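SNF1-like protein kinase ssp2 (Schizosaccharomyces pombe, PDB 2QRD) probably phosphorylates serine and threonine residues of other proteins, as the catalytic subunit of the fission yeast counterpart of AMP-activated protein kinase. Local coordinates at residues Arg32-Ala37 against Ser60-Pro65; Thr74-Glu79 against Leu124-Met129. One frame throughout, in Å; residues are numbered along the deposited sequence.

Contacts 1 and 2 are both buried, and the centre of each lies about 8 Å from the centre of the chain. Both set a helix against the same antiparallel sheet. Contact 1 uses helix 23-37 on strand 57-63, and contact 2 uses helix 123-136 on strand 74-84. The two strands are neighbours in it, and Ala76 N bonds to Trp62 O at 2.9 Å. Side chains also meet between the contacts, with Ile78 CD1 3.5 Å from Trp62 NE1. Both are apolar across their segments. Contact 1 sets methyls on an indole, whose N-H bonds to Ser60 of its own strand; contact 2 joins aliphatic groups alone.

Contact 1 (Arg32-Ala37 against Ser60-Pro65); sequences RALQRA and SRWEIP
In the helix-on-sheet layer of this KA1-like domain, Leu34 and Ala37 of helix 23-37 pack on Trp62 of strand 57-63. The helix and strand segments run nearly parallel, at 21°, with their axes 10.2 Å apart at closest approach. The benzo ring of Trp62 does the touching, placed there by CG lying beside the backbone N (chi1 -59°). Leu34 CD2 lies 3.7 Å from Trp62 CZ2, and the two side chains cross at about a right angle. One helical turn on, Ala37 CB comes within 3.5 Å of Trp62 CZ3 and also meets CH2. Both methyls approach the ring obliquely. Leu34 CD2 reaches Ser60 too, at 4.3 Å from its CB. The indole is tethered at its other end: Trp62 NE1 donates to Ser60 OG at 2.9 Å, a bent bond of 141° with the oxygen off the ring plane. Ser60 OG bonds to the backbone O of Ile78, so this buried hydroxyl has two partners. Were Trp62 an alanine, a gap would probably open beside Leu34 and Ala37, and Ser60 OG would lose its N-H donor. Ala33 and Ala37 also touch helix 123-136. Two helices packed against an antiparallel sheet are typical of the KA1-like fold.

Contact 2 (Thr74-Glu79 against Leu124-Met129); sequences TYAYIE and LDLCAM
Strand segment 74-79 and helix segment 124-129 come nearest at Ala76 and Leu126, whose CA atoms are 8.5 Å apart. The next close pair is Ile78 and Cys127, at 8.9 Å between CA atoms. The spacing leaves room for one layer of side chains. Ala76 and Ile78 are two residues apart on the strand, so both point toward the helix. Leu126 points back at them and makes both side-chain contacts. Its CD2 methyl ends 3.5 Å from Ala76 CB. Nearer its own backbone, Leu126 CB meets Ile78 CD1 at 3.8 Å. Ile78 carries CG1 beside its backbone N (chi1 -62°), and its chain then runs on extended (chi2 171°), which brings the terminal methyl to the helix. The Ile78 and Leu126 side chains pass each other at a slant. Within the sheet layer, Ile78 also packs on Val94 of strand 89-101, and Ala76 touches Ile64.

Tyr75 and Tyr77 point away from the helix. Tyr75 makes a cation-pi contact with Arg61, and Tyr77 packs on Tyr7 of the SPCC1919.03c chain. On the helix, Asp125 OD2 hydrogen-bonds to an aromatic side chain of another protein chain. Between strand and helix, by contrast, only aliphatic carbons meet, so the attachment here rests on shape and exclusion of water, without polar bonds to fix direction.

Contact 1 (Arg32-Ala37 against Ser60-Pro65)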
ATOM      1  N   ARG A  32     -27.940   4.044 -18.519  1.00 48.58           N
ATOM      2  CA  ARG A  32     -27.608   2.911 -19.365  1.00 49.23           C
ATOM      3  C   ARG A  32     -26.446   2.099 -18.785  1.00 49.47           C
ATOM      4  O   ARG A  32     -26.514   0.874 -18.733  1.00 49.39           O
ATOM      5  CB  ARG A  32     -27.363   3.357 -20.815  1.00 49.09           C
ATOM      6  CG  ARG A  32     -28.652   3.585 -21.578  1.00 47.98           C
ATOM      7  CD  ARG A  32     -28.416   4.059 -23.008  1.00 49.20           C
ATOM      8  NE  ARG A  32     -29.637   3.955 -23.822  1.00 50.18           N
ATOM      9  CZ  ARG A  32     -29.896   4.681 -24.909  1.00 50.63           C
ATOM     10  NH1 ARG A  32     -29.019   5.599 -25.310  1.00 51.06           N
ATOM     11  NH2 ARG A  32     -31.038   4.508 -25.583  1.00 48.22           N
ATOM     12  N   ALA A  33     -25.406   2.793 -18.339  1.00 50.17           N
ATOM     13  CA  ALA A  33     -24.277   2.186 -17.621  1.00 51.25           C
ATOM     14  C   ALA A  33     -24.678   1.447 -16.307  1.00 52.54           C
ATOM     15  O   ALA A  33     -24.185   0.350 -16.044  1.00 52.96           O
ATOM     16  CB  ALA A  33     -23.263   3.250 -17.311  1.00 51.34           C
ATOM     17  N   LEU A  34     -25.542   2.063 -15.487  1.00 53.21           N
ATOM     18  CA  LEU A  34     -26.096   1.426 -14.286  1.00 53.62           C
ATOM     19  C   LEU A  34     -26.826   0.130 -14.631  1.00 53.87           C
ATOM     20  O   LEU A  34     -26.665  -0.878 -13.951  1.00 54.16           O
ATOM     21  CB  LEU A  34     -27.040   2.378 -13.540  1.00 53.61           C
ATOM     22  CG  LEU A  34     -26.427   3.600 -12.821  1.00 54.28           C
ATOM     23  CD1 LEU A  34     -27.550   4.529 -12.326  1.00 54.18           C
ATOM     24  CD2 LEU A  34     -25.541   3.205 -11.657  1.00 53.03           C
ATOM     25  N   GLN A  35     -27.590   0.150 -15.718  1.00 53.86           N
ATOM     26  CA  GLN A  35     -28.369  -0.996 -16.120  1.00 53.53           C
ATOM     27  C   GLN A  35     -27.487  -2.124 -16.669  1.00 53.80           C
ATOM     28  O   GLN A  35     -27.800  -3.310 -16.461  1.00 54.03           O
ATOM     29  CB  GLN A  35     -29.438  -0.598 -17.139  1.00 53.58           C
ATOM     30  CG  GLN A  35     -30.228  -1.773 -17.655  1.00 53.47           C
ATOM     31  CD  GLN A  35     -30.950  -1.483 -18.929  1.00 56.10           C
ATOM     32  OE1 GLN A  35     -32.164  -1.302 -18.930  1.00 57.68           O
ATOM     33  NE2 GLN A  35     -30.217  -1.457 -20.041  1.00 58.17           N
ATOM     34  N   ARG A  36     -26.411  -1.772 -17.378  1.00 53.54           N
ATOM     35  CA  ARG A  36     -25.459  -2.793 -17.850  1.00 53.78           C
ATOM     36  C   ARG A  36     -24.684  -3.419 -16.696  1.00 53.51           C
ATOM     37  O   ARG A  36     -24.404  -4.614 -16.711  1.00 53.03           O
ATOM     38  CB  ARG A  36     -24.479  -2.242 -18.879  1.00 53.93           C
ATOM     39  CG  ARG A  36     -25.036  -2.129 -20.265  1.00 55.92           C
ATOM     40  CD  ARG A  36     -23.919  -2.258 -21.274  1.00 61.46           C
ATOM     41  NE  ARG A  36     -22.923  -1.195 -21.134  1.00 64.06           N
ATOM     42  CZ  ARG A  36     -21.663  -1.275 -21.562  1.00 66.18           C
ATOM     43  NH1 ARG A  36     -21.205  -2.380 -22.163  1.00 67.32           N
ATOM     44  NH2 ARG A  36     -20.855  -0.239 -21.397  1.00 66.11           N
ATOM     45  N   ALA A  37     -24.362  -2.615 -15.684  1.00 53.34           N
ATOM     46  CA  ALA A  37     -23.665  -3.126 -14.501  1.00 53.57           C
ATOM     47  C   ALA A  37     -24.573  -3.977 -13.605  1.00 53.66           C
ATOM     48  O   ALA A  37     -24.093  -4.669 -12.709  1.00 54.02           O
ATOM     49  CB  ALA A  37     -23.018  -1.990 -13.717  1.00 54.05           C
ATOM     50  N   SER A  60     -28.835   4.424  -6.195  1.00 50.57           N
ATOM     51  CA  SER A  60     -28.704   3.124  -6.834  1.00 51.31           C
ATOM     52  C   SER A  60     -28.448   2.041  -5.788  1.00 51.54           C
ATOM     53  O   SER A  60     -27.825   2.288  -4.741  1.00 52.63           O
ATOM     54  CB  SER A  60     -27.596   3.135  -7.903  1.00 51.29           C
ATOM     55  OG  SER A  60     -26.333   3.368  -7.304  1.00 50.89           O
ATOM     56  N   ARG A  61     -28.971   0.858  -6.057  1.00 50.92           N
ATOM     57  CA  ARG A  61     -28.695  -0.309  -5.239  1.00 50.89           C
ATOM     58  C   ARG A  61     -28.000  -1.370  -6.094  1.00 51.08           C
ATOM     59  O   ARG A  61     -28.417  -1.641  -7.227  1.00 51.13           O
ATOM     60  CB  ARG A  61     -29.984  -0.848  -4.626  1.00 49.70           C
ATOM     61  CG  ARG A  61     -29.741  -1.779  -3.482  1.00 48.03           C
ATOM     62  CD  ARG A  61     -31.043  -2.301  -2.949  1.00 46.18           C
ATOM     63  NE  ARG A  61     -31.827  -2.901  -4.020  1.00 42.96           N
ATOM     64  CZ  ARG A  61     -33.126  -3.129  -3.952  1.00 42.66           C
ATOM     65  NH1 ARG A  61     -33.776  -2.810  -2.840  1.00 42.34           N
ATOM     66  NH2 ARG A  61     -33.769  -3.672  -4.992  1.00 37.63           N
ATOM     67  N   TRP A  62     -26.950  -1.956  -5.535  1.00 51.77           N
ATOM     68  CA  TRP A  62     -26.099  -2.930  -6.227  1.00 52.54           C
ATOM     69  C   TRP A  62     -25.997  -4.189  -5.371  1.00 53.30           C
ATOM     70  O   TRP A  62     -25.686  -4.116  -4.156  1.00 52.84           O
ATOM     71  CB  TRP A  62     -24.676  -2.382  -6.383  1.00 52.56           C
ATOM     72  CG  TRP A  62     -24.497  -1.078  -7.147  1.00 53.09           C
ATOM     73  CD1 TRP A  62     -24.948   0.184  -6.800  1.00 53.59           C
ATOM     74  CD2 TRP A  62     -23.756  -0.910  -8.353  1.00 52.74           C
ATOM     75  NE1 TRP A  62     -24.558   1.111  -7.748  1.00 50.21           N
ATOM     76  CE2 TRP A  62     -23.816   0.469  -8.702  1.00 51.10           C
ATOM     77  CE3 TRP A  62     -23.058  -1.795  -9.186  1.00 52.32           C
ATOM     78  CZ2 TRP A  62     -23.204   0.980  -9.847  1.00 52.61           C
ATOM     79  CZ3 TRP A  62     -22.431  -1.283 -10.329  1.00 53.08           C
ATOM     80  CH2 TRP A  62     -22.523   0.091 -10.656  1.00 53.67           C
ATOM     81  N   GLU A  63     -26.256  -5.342  -5.989  1.00 54.12           N
ATOM     82  CA  GLU A  63     -25.995  -6.618  -5.326  1.00 55.02           C
ATOM     83  C   GLU A  63     -24.472  -6.773  -5.227  1.00 53.14           C
ATOM     84  O   GLU A  63     -23.754  -6.399  -6.147  1.00 54.32           O
ATOM     85  CB  GLU A  63     -26.701  -7.808  -6.031  1.00 55.28           C
ATOM     86  CG  GLU A  63     -28.258  -7.764  -5.929  1.00 57.32           C
ATOM     87  CD  GLU A  63     -28.985  -9.142  -5.704  1.00 59.08           C
ATOM     88  OE1 GLU A  63     -29.202  -9.921  -6.679  1.00 62.13           O
ATOM     89  OE2 GLU A  63     -29.416  -9.418  -4.542  1.00 65.14           O
ATOM     90  N   ILE A  64     -23.959  -7.234  -4.097  1.00 51.43           N
ATOM     91  CA  ILE A  64     -22.505  -7.374  -3.983  1.00 49.93           C
ATOM     92  C   ILE A  64     -22.116  -8.742  -4.505  1.00 50.08           C
ATOM     93  O   ILE A  64     -22.554  -9.744  -3.971  1.00 50.23           O
ATOM     94  CB  ILE A  64     -21.949  -7.067  -2.535  1.00 49.97           C
ATOM     95  CG1 ILE A  64     -22.326  -5.649  -2.085  1.00 47.51           C
ATOM     96  CG2 ILE A  64     -20.439  -7.205  -2.489  1.00 48.43           C
ATOM     97  CD1 ILE A  64     -22.282  -5.427  -0.599  1.00 48.88           C
ATOM     98  N   PRO A  65     -21.307  -8.792  -5.579  1.00 50.46           N
ATOM     99  CA  PRO A  65     -20.994 -10.074  -6.206  1.00 50.33           C
ATOM    100  C   PRO A  65     -20.510 -11.161  -5.263  1.00 50.46           C
ATOM    101  O   PRO A  65     -21.007 -12.287  -5.339  1.00 50.81           O
ATOM    102  CB  PRO A  65     -19.914  -9.710  -7.227  1.00 50.08           C
ATOM    103  CG  PRO A  65     -20.243  -8.297  -7.603  1.00 50.44           C
ATOM    104  CD  PRO A  65     -20.656  -7.673  -6.289  1.00 50.25           C
TER

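Contact 2 (Thr74-Glu79 against Leu124-Met129)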
ATOM      1  N   THR A  74     -27.137  -9.079   0.309  1.00 52.51           N
ATOM      2  CA  THR A  74     -26.455  -7.919   0.837  1.00 51.86           C
ATOM      3  C   THR A  74     -26.144  -6.982  -0.308  1.00 51.52           C
ATOM      4  O   THR A  74     -25.885  -7.405  -1.435  1.00 50.56           O
ATOM      5  CB  THR A  74     -25.230  -8.306   1.660  1.00 51.98           C
ATOM      6  OG1 THR A  74     -24.305  -7.212   1.716  1.00 52.26           O
ATOM      7  CG2 THR A  74     -24.578  -9.463   1.056  1.00 51.76           C
ATOM      8  N   TYR A  75     -26.222  -5.698   0.011  1.00 51.50           N
ATOM      9  CA  TYR A  75     -26.436  -4.665  -0.966  1.00 51.79           C
ATOM     10  C   TYR A  75     -25.561  -3.482  -0.642  1.00 51.73           C
ATOM     11  O   TYR A  75     -25.250  -3.235   0.514  1.00 51.97           O
ATOM     12  CB  TYR A  75     -27.900  -4.204  -0.918  1.00 52.08           C
ATOM     13  CG  TYR A  75     -28.936  -5.182  -1.444  1.00 52.74           C
ATOM     14  CD1 TYR A  75     -29.747  -5.900  -0.566  1.00 55.20           C
ATOM     15  CD2 TYR A  75     -29.135  -5.366  -2.814  1.00 53.04           C
ATOM     16  CE1 TYR A  75     -30.713  -6.792  -1.024  1.00 53.94           C
ATOM     17  CE2 TYR A  75     -30.109  -6.252  -3.287  1.00 53.08           C
ATOM     18  CZ  TYR A  75     -30.887  -6.958  -2.387  1.00 54.01           C
ATOM     19  OH  TYR A  75     -31.859  -7.827  -2.831  1.00 54.59           O
ATOM     20  N   ALA A  76     -25.191  -2.745  -1.683  1.00 51.72           N
ATOM     21  CA  ALA A  76     -24.382  -1.560  -1.584  1.00 50.69           C
ATOM     22  C   ALA A  76     -25.215  -0.414  -2.146  1.00 50.71           C
ATOM     23  O   ALA A  76     -25.800  -0.539  -3.207  1.00 51.33           O
ATOM     24  CB  ALA A  76     -23.134  -1.748  -2.377  1.00 49.77           C
ATOM     25  N   TYR A  77     -25.280   0.694  -1.414  1.00 50.77           N
ATOM     26  CA  TYR A  77     -26.038   1.873  -1.834  1.00 50.14           C
ATOM     27  C   TYR A  77     -25.125   3.036  -2.278  1.00 50.90           C
ATOM     28  O   TYR A  77     -24.264   3.521  -1.530  1.00 50.70           O
ATOM     29  CB  TYR A  77     -26.974   2.279  -0.719  1.00 48.68           C
ATOM     30  CG  TYR A  77     -27.899   1.155  -0.314  1.00 49.09           C
ATOM     31  CD1 TYR A  77     -29.173   1.074  -0.845  1.00 47.50           C
ATOM     32  CD2 TYR A  77     -27.499   0.161   0.623  1.00 49.51           C
ATOM     33  CE1 TYR A  77     -30.040   0.044  -0.483  1.00 49.23           C
ATOM     34  CE2 TYR A  77     -28.364  -0.882   0.988  1.00 46.32           C
ATOM     35  CZ  TYR A  77     -29.637  -0.929   0.416  1.00 48.22           C
ATOM     36  OH  TYR A  77     -30.557  -1.907   0.740  1.00 47.38           O
ATOM     37  N   ILE A  78     -25.312   3.451  -3.522  1.00 51.23           N
ATOM     38  CA  ILE A  78     -24.454   4.440  -4.156  1.00 51.68           C
ATOM     39  C   ILE A  78     -25.375   5.559  -4.705  1.00 52.13           C
ATOM     40  O   ILE A  78     -26.323   5.302  -5.459  1.00 53.15           O
ATOM     41  CB  ILE A  78     -23.569   3.768  -5.275  1.00 51.33           C
ATOM     42  CG1 ILE A  78     -22.637   2.700  -4.679  1.00 51.78           C
ATOM     43  CG2 ILE A  78     -22.757   4.806  -6.088  1.00 52.51           C
ATOM     44  CD1 ILE A  78     -21.882   1.819  -5.689  1.00 50.87           C
ATOM     45  N   GLU A  79     -25.124   6.788  -4.301  1.00 52.11           N
ATOM     46  CA  GLU A  79     -25.870   7.922  -4.844  1.00 52.11           C
ATOM     47  C   GLU A  79     -25.024   8.709  -5.846  1.00 51.56           C
ATOM     48  O   GLU A  79     -23.868   9.041  -5.585  1.00 50.99           O
ATOM     49  CB  GLU A  79     -26.323   8.817  -3.711  1.00 51.84           C
ATOM     50  CG  GLU A  79     -27.076  10.040  -4.151  1.00 55.75           C
ATOM     51  CD  GLU A  79     -27.326  11.009  -3.002  1.00 61.55           C
ATOM     52  OE1 GLU A  79     -27.431  10.542  -1.834  1.00 60.93           O
ATOM     53  OE2 GLU A  79     -27.410  12.238  -3.271  1.00 64.12           O
ATOM     54  N   LEU A 124     -15.591   0.924  -3.832  1.00 50.55           N
ATOM     55  CA  LEU A 124     -14.653   1.218  -4.904  1.00 51.47           C
ATOM     56  C   LEU A 124     -14.558   0.147  -6.000  1.00 51.66           C
ATOM     57  O   LEU A 124     -14.186   0.470  -7.131  1.00 51.45           O
ATOM     58  CB  LEU A 124     -13.233   1.505  -4.348  1.00 51.96           C
ATOM     59  CG  LEU A 124     -12.952   2.845  -3.654  1.00 50.84           C
ATOM     60  CD1 LEU A 124     -11.543   2.849  -3.071  1.00 52.21           C
ATOM     61  CD2 LEU A 124     -13.158   3.992  -4.624  1.00 49.18           C
ATOM     62  N   ASP A 125     -14.844  -1.119  -5.669  1.00 52.32           N
ATOM     63  CA  ASP A 125     -14.895  -2.191  -6.702  1.00 52.60           C
ATOM     64  C   ASP A 125     -16.142  -2.037  -7.547  1.00 52.26           C
ATOM     65  O   ASP A 125     -16.129  -2.294  -8.707  1.00 52.45           O
ATOM     66  CB  ASP A 125     -14.829  -3.601  -6.103  1.00 52.87           C
ATOM     67  CG  ASP A 125     -13.676  -3.776  -5.102  1.00 53.33           C
ATOM     68  OD1 ASP A 125     -13.953  -3.892  -3.903  1.00 57.29           O
ATOM     69  OD2 ASP A 125     -12.502  -3.784  -5.482  1.00 54.22           O
ATOM     70  N   LEU A 126     -17.213  -1.543  -6.953  1.00 53.17           N
ATOM     71  CA  LEU A 126     -18.425  -1.175  -7.698  1.00 52.85           C
ATOM     72  C   LEU A 126     -18.300   0.084  -8.596  1.00 52.88           C
ATOM     73  O   LEU A 126     -18.840   0.111  -9.715  1.00 52.78           O
ATOM     74  CB  LEU A 126     -19.583  -1.049  -6.721  1.00 52.81           C
ATOM     75  CG  LEU A 126     -20.388  -2.340  -6.426  1.00 53.20           C
ATOM     76  CD1 LEU A 126     -19.721  -3.638  -6.720  1.00 51.36           C
ATOM     77  CD2 LEU A 126     -20.964  -2.322  -5.015  1.00 51.48           C
ATOM     78  N   CYS A 127     -17.578   1.099  -8.118  1.00 52.51           N
ATOM     79  CA  CYS A 127     -17.287   2.285  -8.888  1.00 52.75           C
ATOM     80  C   CYS A 127     -16.456   1.990 -10.129  1.00 52.76           C
ATOM     81  O   CYS A 127     -16.620   2.650 -11.157  1.00 52.84           O
ATOM     82  CB  CYS A 127     -16.523   3.284  -8.032  1.00 54.03           C
ATOM     83  SG  CYS A 127     -17.469   4.118  -6.742  1.00 56.19           S
ATOM     84  N   ALA A 128     -15.542   1.019 -10.027  1.00 53.04           N
ATOM     85  CA  ALA A 128     -14.736   0.578 -11.160  1.00 52.88           C
ATOM     86  C   ALA A 128     -15.606  -0.087 -12.222  1.00 53.59           C
ATOM     87  O   ALA A 128     -15.395   0.123 -13.415  1.00 54.39           O
ATOM     88  CB  ALA A 128     -13.598  -0.355 -10.699  1.00 52.41           C
ATOM     89  N   MET A 129     -16.568  -0.896 -11.784  1.00 54.04           N
ATOM     90  CA  MET A 129     -17.612  -1.473 -12.632  1.00 56.08           C
ATOM     91  C   MET A 129     -18.417  -0.381 -13.390  1.00 53.51           C
ATOM     92  O   MET A 129     -18.547  -0.434 -14.619  1.00 52.48           O
ATOM     93  CB  MET A 129     -18.536  -2.361 -11.755  1.00 55.47           C
ATOM     94  CG  MET A 129     -19.193  -3.555 -12.456  1.00 58.85           C
ATOM     95  SD  MET A 129     -20.009  -4.826 -11.374  1.00 65.12           S
ATOM     96  CE  MET A 129     -18.760  -5.011 -10.053  1.00 62.35           C
TER